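Local coordinates for CaaX farnesyltransferase beta subunit Ram1 (Aspergillus fumigatus, PDB 4L9P) that serves as the zinc-binding beta subunit of protein farnesyltransferase, which transfers a farnesyl group from farnesyl diphosphate to the cysteine of proteins carrying a CaaX end, at the interface of chains B and A. Coordinates in Å, arbitrary orientation; residue numbers count along the deposited sequence, not the author numbering. Chains: chain A, CaaX farnesyltransferase beta subunit Ram1; chain B, CaaX farnesyltransferase alpha subunit Ram2.

Contact 1: the interface of chains B and A. Residues chain B 220, 223, 227, 230; chain A 293, 296-297, 334-337.
B:Lys230 of the alpha subunit pushes its ammonium between A:Ser293, A:Gln296 and A:Tyr335 of the beta subunit, a lysine plug in the heterodimer interface. Its CB lies beside B:Ser227 O, still within its own chain. CG is touched by two methyls of its own chain, B:Leu220 CD1 at 3.6 Å and B:Thr223 CG2 at 3.9 Å, which pack against the lysine stem. CD is the first atom to touch chain A, 3.6 Å from A:Gln296 OE1. The chain bends at chi3 (-62°), and this kink turns CE toward A:Ser293 OG, 3.3 Å away, and aims the tip into a ring of oxygens. There B:Lys230 NZ bonds to A:Tyr335 O and A:Gln296 OE1, both at 2.8 Å, and to A:Ser293 O and A:Ser293 OG, both at 3.0 Å. Four acceptors around three N-H groups imply a shared hydrogen, perhaps between the A:Ser293 oxygens. A:Ser293 and A:Tyr335 each end a helix (288-293 and 328-335), so the ammonium caps two helix C-termini, whose dipoles would favour a positive charge.

The amide of A:Gln296 is fixed in its turn by A:Asn337. NZ meets OE1 in the carbonyl plane on one lone pair (140° at the oxygen), and A:Asn337 N uses the lone pair on the other side. On the other arm of this amide, A:Gln296 NE2 donates to A:Asn337 O, with the acceptor 7° out of the amide plane.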
ATOM      1  N   LEU B 220      11.883 -11.331   8.102  1.00  6.03           N
ATOM      2  CA  LEU B 220      12.009 -12.776   8.371  1.00  5.77           C
ATOM      3  C   LEU B 220      13.432 -13.229   8.160  1.00  7.05           C
ATOM      4  O   LEU B 220      14.148 -12.680   7.317  1.00  7.45           O
ATOM      5  CB  LEU B 220      11.130 -13.555   7.358  1.00  5.60           C
ATOM      6  CG  LEU B 220       9.622 -13.357   7.497  1.00  5.25           C
ATOM      7  CD1 LEU B 220       8.861 -13.936   6.282  1.00  5.92           C
ATOM      8  CD2 LEU B 220       9.157 -14.002   8.792  1.00  7.15           C
ATOM      9  N   THR B 223      15.845 -15.155   4.156  1.00 12.20           N
ATOM     10  CA  THR B 223      15.407 -14.670   2.866  1.00 13.51           C
ATOM     11  C   THR B 223      16.421 -15.022   1.756  1.00 18.28           C
ATOM     12  O   THR B 223      16.148 -14.786   0.601  1.00 21.20           O
ATOM     13  CB  THR B 223      15.129 -13.127   2.888  1.00 13.90           C
ATOM     14  OG1 THR B 223      16.294 -12.432   3.346  1.00 16.02           O
ATOM     15  CG2 THR B 223      13.983 -12.824   3.854  1.00 12.92           C
ATOM     16  N   SER B 227      11.916 -19.651  -1.090  1.00 16.04           N
ATOM     17  CA  SER B 227      10.860 -18.889  -0.454  1.00 15.02           C
ATOM     18  C   SER B 227       9.935 -19.722   0.485  1.00 14.11           C
ATOM     19  O   SER B 227       9.433 -19.169   1.457  1.00 12.38           O
ATOM     20  CB  SER B 227      10.101 -18.039  -1.508  1.00 17.58           C
ATOM     21  OG  SER B 227       9.507 -18.920  -2.388  1.00 19.76           O
ATOM     22  N   LYS B 230      11.170 -19.324   4.007  1.00 11.98           N
ATOM     23  CA  LYS B 230      11.391 -17.971   4.525  1.00  9.61           C
ATOM     24  C   LYS B 230      10.875 -17.932   5.962  1.00  9.85           C
ATOM     25  O   LYS B 230       9.747 -18.379   6.241  1.00 11.27           O
ATOM     26  CB  LYS B 230      10.676 -16.923   3.617  1.00  9.71           C
ATOM     27  CG  LYS B 230      11.144 -15.521   3.958  1.00  9.75           C
ATOM     28  CD  LYS B 230      10.431 -14.427   3.151  1.00  9.40           C
ATOM     29  CE  LYS B 230      10.642 -14.521   1.671  1.00  8.73           C
ATOM     30  NZ  LYS B 230       9.976 -13.322   0.993  1.00  6.15           N
TER
ATOM     31  N   SER A 293      11.751  -9.088  -1.092  1.00  4.46           N
ATOM     32  CA  SER A 293      11.558 -10.325  -0.339  1.00  4.65           C
ATOM     33  C   SER A 293      11.707 -10.069   1.184  1.00  4.87           C
ATOM     34  O   SER A 293      11.012 -10.697   2.006  1.00  5.29           O
ATOM     35  CB  SER A 293      12.646 -11.301  -0.771  1.00  6.34           C
ATOM     36  OG  SER A 293      12.651 -12.448   0.094  1.00  6.84           O
ATOM     37  N   GLN A 296       8.468  -9.116   3.045  1.00  4.00           N
ATOM     38  CA  GLN A 296       7.399 -10.023   3.429  1.00  4.37           C
ATOM     39  C   GLN A 296       7.405 -10.202   4.967  1.00  3.92           C
ATOM     40  O   GLN A 296       8.482 -10.116   5.604  1.00  5.89           O
ATOM     41  CB  GLN A 296       7.558 -11.376   2.651  1.00  3.53           C
ATOM     42  CG  GLN A 296       6.268 -12.238   2.818  1.00  4.74           C
ATOM     43  CD  GLN A 296       6.252 -13.451   1.912  1.00  4.94           C
ATOM     44  OE1 GLN A 296       7.299 -13.959   1.431  1.00  6.17           O
ATOM     45  NE2 GLN A 296       5.038 -13.915   1.620  1.00  5.72           N
ATOM     46  N   THR A 297       6.248 -10.491   5.572  1.00  3.07           N
ATOM     47  CA  THR A 297       6.193 -10.707   6.985  1.00  3.21           C
ATOM     48  C   THR A 297       5.729 -12.117   7.301  1.00  3.41           C
ATOM     49  O   THR A 297       5.280 -12.873   6.417  1.00  4.89           O
ATOM     50  CB  THR A 297       5.240  -9.738   7.711  1.00  3.60           C
ATOM     51  OG1 THR A 297       3.874 -10.175   7.621  1.00  4.73           O
ATOM     52  CG2 THR A 297       5.333  -8.327   7.121  1.00  4.56           C
ATOM     53  N   ARG A 334       9.692 -16.802  -6.701  1.00  9.70           N
ATOM     54  CA  ARG A 334      11.082 -16.856  -6.307  1.00 10.29           C
ATOM     55  C   ARG A 334      11.292 -15.976  -5.085  1.00  9.74           C
ATOM     56  O   ARG A 334      12.047 -16.372  -4.163  1.00 11.41           O
ATOM     57  CB  ARG A 334      11.947 -16.359  -7.431  1.00 10.32           C
ATOM     58  CG  ARG A 334      13.435 -16.282  -6.996  1.00 14.28           C
ATOM     59  CD  ARG A 334      14.406 -16.115  -8.151  1.00 18.00           C
ATOM     60  NE  ARG A 334      15.773 -15.999  -7.610  1.00 22.59           N
ATOM     61  CZ  ARG A 334      16.846 -15.719  -8.342  1.00 26.07           C
ATOM     62  NH1 ARG A 334      16.699 -15.524  -9.646  1.00 27.26           N
ATOM     63  NH2 ARG A 334      18.060 -15.608  -7.773  1.00 27.53           N
ATOM     64  N   TYR A 335      10.665 -14.784  -5.041  1.00  7.64           N
ATOM     65  CA  TYR A 335      11.002 -13.805  -3.994  1.00  6.68           C
ATOM     66  C   TYR A 335       9.955 -13.732  -2.874  1.00  8.03           C
ATOM     67  O   TYR A 335      10.237 -13.145  -1.828  1.00 10.30           O
ATOM     68  CB  TYR A 335      11.252 -12.409  -4.629  1.00  6.95           C
ATOM     69  CG  TYR A 335      12.506 -12.436  -5.477  1.00  7.59           C
ATOM     70  CD1 TYR A 335      13.781 -12.438  -4.896  1.00  8.36           C
ATOM     71  CD2 TYR A 335      12.413 -12.533  -6.873  1.00  8.55           C
ATOM     72  CE1 TYR A 335      14.923 -12.539  -5.693  1.00  9.33           C
ATOM     73  CE2 TYR A 335      13.546 -12.603  -7.694  1.00 10.49           C
ATOM     74  CZ  TYR A 335      14.784 -12.607  -7.078  1.00 10.53           C
ATOM     75  OH  TYR A 335      15.918 -12.682  -7.856  1.00 13.70           O
ATOM     76  N   MET A 336       8.763 -14.281  -3.087  1.00  6.62           N
ATOM     77  CA  MET A 336       7.758 -14.316  -2.045  1.00  5.85           C
ATOM     78  C   MET A 336       7.348 -15.740  -1.778  1.00  5.99           C
ATOM     79  O   MET A 336       7.305 -16.577  -2.697  1.00  7.96           O
ATOM     80  CB  MET A 336       6.487 -13.545  -2.506  1.00  5.95           C
ATOM     81  CG  MET A 336       6.794 -12.065  -2.764  1.00  7.85           C
ATOM     82  SD  MET A 336       7.128 -11.238  -1.131  1.00  8.75           S
ATOM     83  CE  MET A 336       7.803  -9.697  -1.738  1.00  8.40           C
ATOM     84  N   ASN A 337       7.020 -16.012  -0.516  1.00  7.04           N
ATOM     85  CA  ASN A 337       6.407 -17.281  -0.142  1.00  8.14           C
ATOM     86  C   ASN A 337       4.913 -17.171  -0.520  1.00  7.95           C
ATOM     87  O   ASN A 337       4.143 -16.524   0.189  1.00  7.60           O
ATOM     88  CB  ASN A 337       6.574 -17.538   1.364  1.00 10.10           C
ATOM     89  CG  ASN A 337       6.041 -18.902   1.750  1.00 12.66           C
ATOM     90  OD1 ASN A 337       5.459 -19.566   0.930  1.00 14.61           O
ATOM     91  ND2 ASN A 337       6.249 -19.322   2.993  1.00 14.77           N
TER
HETATM   92  O   HOH W   1      12.711 -19.082  -3.897  1.00 21.89           O
HETATM   93  O   HOH W   2       7.216 -17.619   5.585  1.00 21.93           O
HETATM   94  O   HOH W   3      14.147 -14.450  -1.100  1.00 24.11           O

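Contact 2: the interface of chains B and A. Residues chain B 343-344, 347; chain A 479-481.
A:Ser480 of the beta subunit fits against B:Arg343 and B:Asn344, at the start of helix 343-362 in the alpha subunit of this protein prenyltransferase heterodimer. The contact is a loop-to-helix-end clasp: one serine is gripped by the first turn of the helix and has 77 Å² of its surface hidden there, more than any other residue in the patch.

The tight part has two components. First, the side-chain amide of B:Asn344 reads the serine at two points. A:Ser480 OG donates to B:Asn344 OD1 at 2.8 Å, arriving in the carbonyl plane with an angle of 145° at the oxygen. B:Asn344 ND2 returns a bond to A:Ser480 O at 2.9 Å, but this donor stands above the peptide carbonyl, 50° out of its plane, so the second bond is the less ideally directed. A:Ser480 O can only accept, so it requires the NH2 end of the B:Asn344 amide to face it; the hydroxyl, able to donate or accept, then gives its hydrogen to OD1. Second, A:Ser480 CB sits over one face of the B:Arg343 guanidinium, displaced toward the rim, with CZ 3.3 Å from CB and NH1 3.6 Å from it. The arginine leaves the helix with CG anti to the backbone N (chi1 172°) and stays extended to NE, which presents a face of its flat end to A:Ser480 CB.

One turn further on, B:Glu347 holds this flat group from its own chain: OE2 forms a salt bridge with B:Arg343 NE at 3.2 Å, lying practically in the guanidinium plane.

The margins are looser. A:Gly479 approaches B:Arg343 NH1 no nearer than 4.1 Å, from its carbonyl carbon. A:Asp481 gives up merely 3 Å² of surface, its CB standing 4.0 Å from B:Asn344 ND2.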
ATOM      1  N   ARG B 343     -14.755 -18.145  -0.289  1.00  6.94           N
ATOM      2  CA  ARG B 343     -15.094 -19.417  -0.945  0.53  7.52           C
ATOM      3  C   ARG B 343     -14.131 -19.802  -2.073  1.00  7.33           C
ATOM      4  O   ARG B 343     -13.747 -20.968  -2.213  1.00  8.07           O
ATOM      5  CB  ARG B 343     -16.488 -19.260  -1.509  0.53  8.82           C
ATOM      6  CG  ARG B 343     -16.942 -20.404  -2.385  0.53 10.99           C
ATOM      7  CD  ARG B 343     -18.417 -20.148  -2.747  0.53 13.46           C
ATOM      8  NE  ARG B 343     -18.960 -21.145  -3.649  0.53 17.55           N
ATOM      9  CZ  ARG B 343     -20.191 -21.104  -4.170  0.53 19.68           C
ATOM     10  NH1 ARG B 343     -21.019 -20.080  -3.896  0.53 20.40           N
ATOM     11  NH2 ARG B 343     -20.576 -22.067  -4.998  0.53 20.39           N
ATOM     12  N   ASN B 344     -13.722 -18.826  -2.911  1.00  6.81           N
ATOM     13  CA  ASN B 344     -12.917 -19.195  -4.090  1.00  7.45           C
ATOM     14  C   ASN B 344     -11.517 -19.620  -3.666  1.00  7.10           C
ATOM     15  O   ASN B 344     -10.884 -20.466  -4.318  1.00  8.52           O
ATOM     16  CB  ASN B 344     -12.856 -18.089  -5.158  1.00  7.54           C
ATOM     17  CG  ASN B 344     -14.210 -17.904  -5.843  1.00  9.07           C
ATOM     18  OD1 ASN B 344     -14.946 -18.903  -6.070  1.00 11.61           O
ATOM     19  ND2 ASN B 344     -14.615 -16.668  -6.069  1.00  8.21           N
ATOM     20  N   GLU B 347     -11.973 -23.109  -2.209  1.00  8.42           N
ATOM     21  CA  GLU B 347     -12.171 -24.102  -3.270  0.55 10.15           C
ATOM     22  C   GLU B 347     -10.844 -24.359  -3.987  1.00 10.98           C
ATOM     23  O   GLU B 347     -10.595 -25.482  -4.411  1.00 11.41           O
ATOM     24  CB  GLU B 347     -13.295 -23.694  -4.239  0.55 12.37           C
ATOM     25  CG  GLU B 347     -14.681 -23.740  -3.592  0.55 14.96           C
ATOM     26  CD  GLU B 347     -15.866 -23.366  -4.506  0.55 17.67           C
ATOM     27  OE1 GLU B 347     -15.677 -22.788  -5.600  0.55 18.83           O
ATOM     28  OE2 GLU B 347     -17.006 -23.607  -4.082  0.55 18.33           O
TER
ATOM     29  N   GLY A 479     -23.624 -17.818  -7.975  1.00 19.20           N
ATOM     30  CA  GLY A 479     -22.398 -18.500  -8.300  1.00 16.65           C
ATOM     31  C   GLY A 479     -21.315 -17.945  -7.423  1.00 14.61           C
ATOM     32  O   GLY A 479     -21.464 -16.889  -6.820  1.00 14.56           O
ATOM     33  N   SER A 480     -20.206 -18.642  -7.376  1.00 13.24           N
ATOM     34  CA  SER A 480     -19.118 -18.173  -6.499  1.00 12.59           C
ATOM     35  C   SER A 480     -18.230 -17.117  -7.148  1.00 10.96           C
ATOM     36  O   SER A 480     -17.496 -16.418  -6.442  1.00 10.48           O
ATOM     37  CB  SER A 480     -18.231 -19.309  -6.074  1.00 16.97           C
ATOM     38  OG  SER A 480     -17.418 -19.787  -7.139  1.00 20.55           O
ATOM     39  N   ASP A 481     -18.255 -17.054  -8.470  1.00 10.72           N
ATOM     40  CA  ASP A 481     -17.411 -16.098  -9.194  1.00 11.08           C
ATOM     41  C   ASP A 481     -18.220 -15.409 -10.260  1.00 11.93           C
ATOM     42  O   ASP A 481     -18.213 -15.809 -11.429  1.00 13.84           O
ATOM     43  CB  ASP A 481     -16.165 -16.785  -9.748  1.00 12.69           C
ATOM     44  CG  ASP A 481     -15.242 -15.825 -10.460  1.00 13.54           C
ATOM     45  OD1 ASP A 481     -15.231 -14.610 -10.150  1.00 11.66           O
ATOM     46  OD2 ASP A 481     -14.509 -16.286 -11.352  1.00 18.26           O
TER

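Contact 1 and contact 2 lie about 28 Å apart, measured between the centres of their C-alpha atoms, and have no residue or secondary-structure element in common. On chain B, contact 1 draws on the irregular stretch around 3-10 helix 227-229, whereas contact 2 uses the start of helix 343-362. On chain A, the ends of helices 288-293 and 328-335 serve contact 1, and a late loop serves contact 2. Two separated attachments, together with the rest of the interface, may limit rocking of one subunit against the other, in keeping with the heterodimer this enzyme forms.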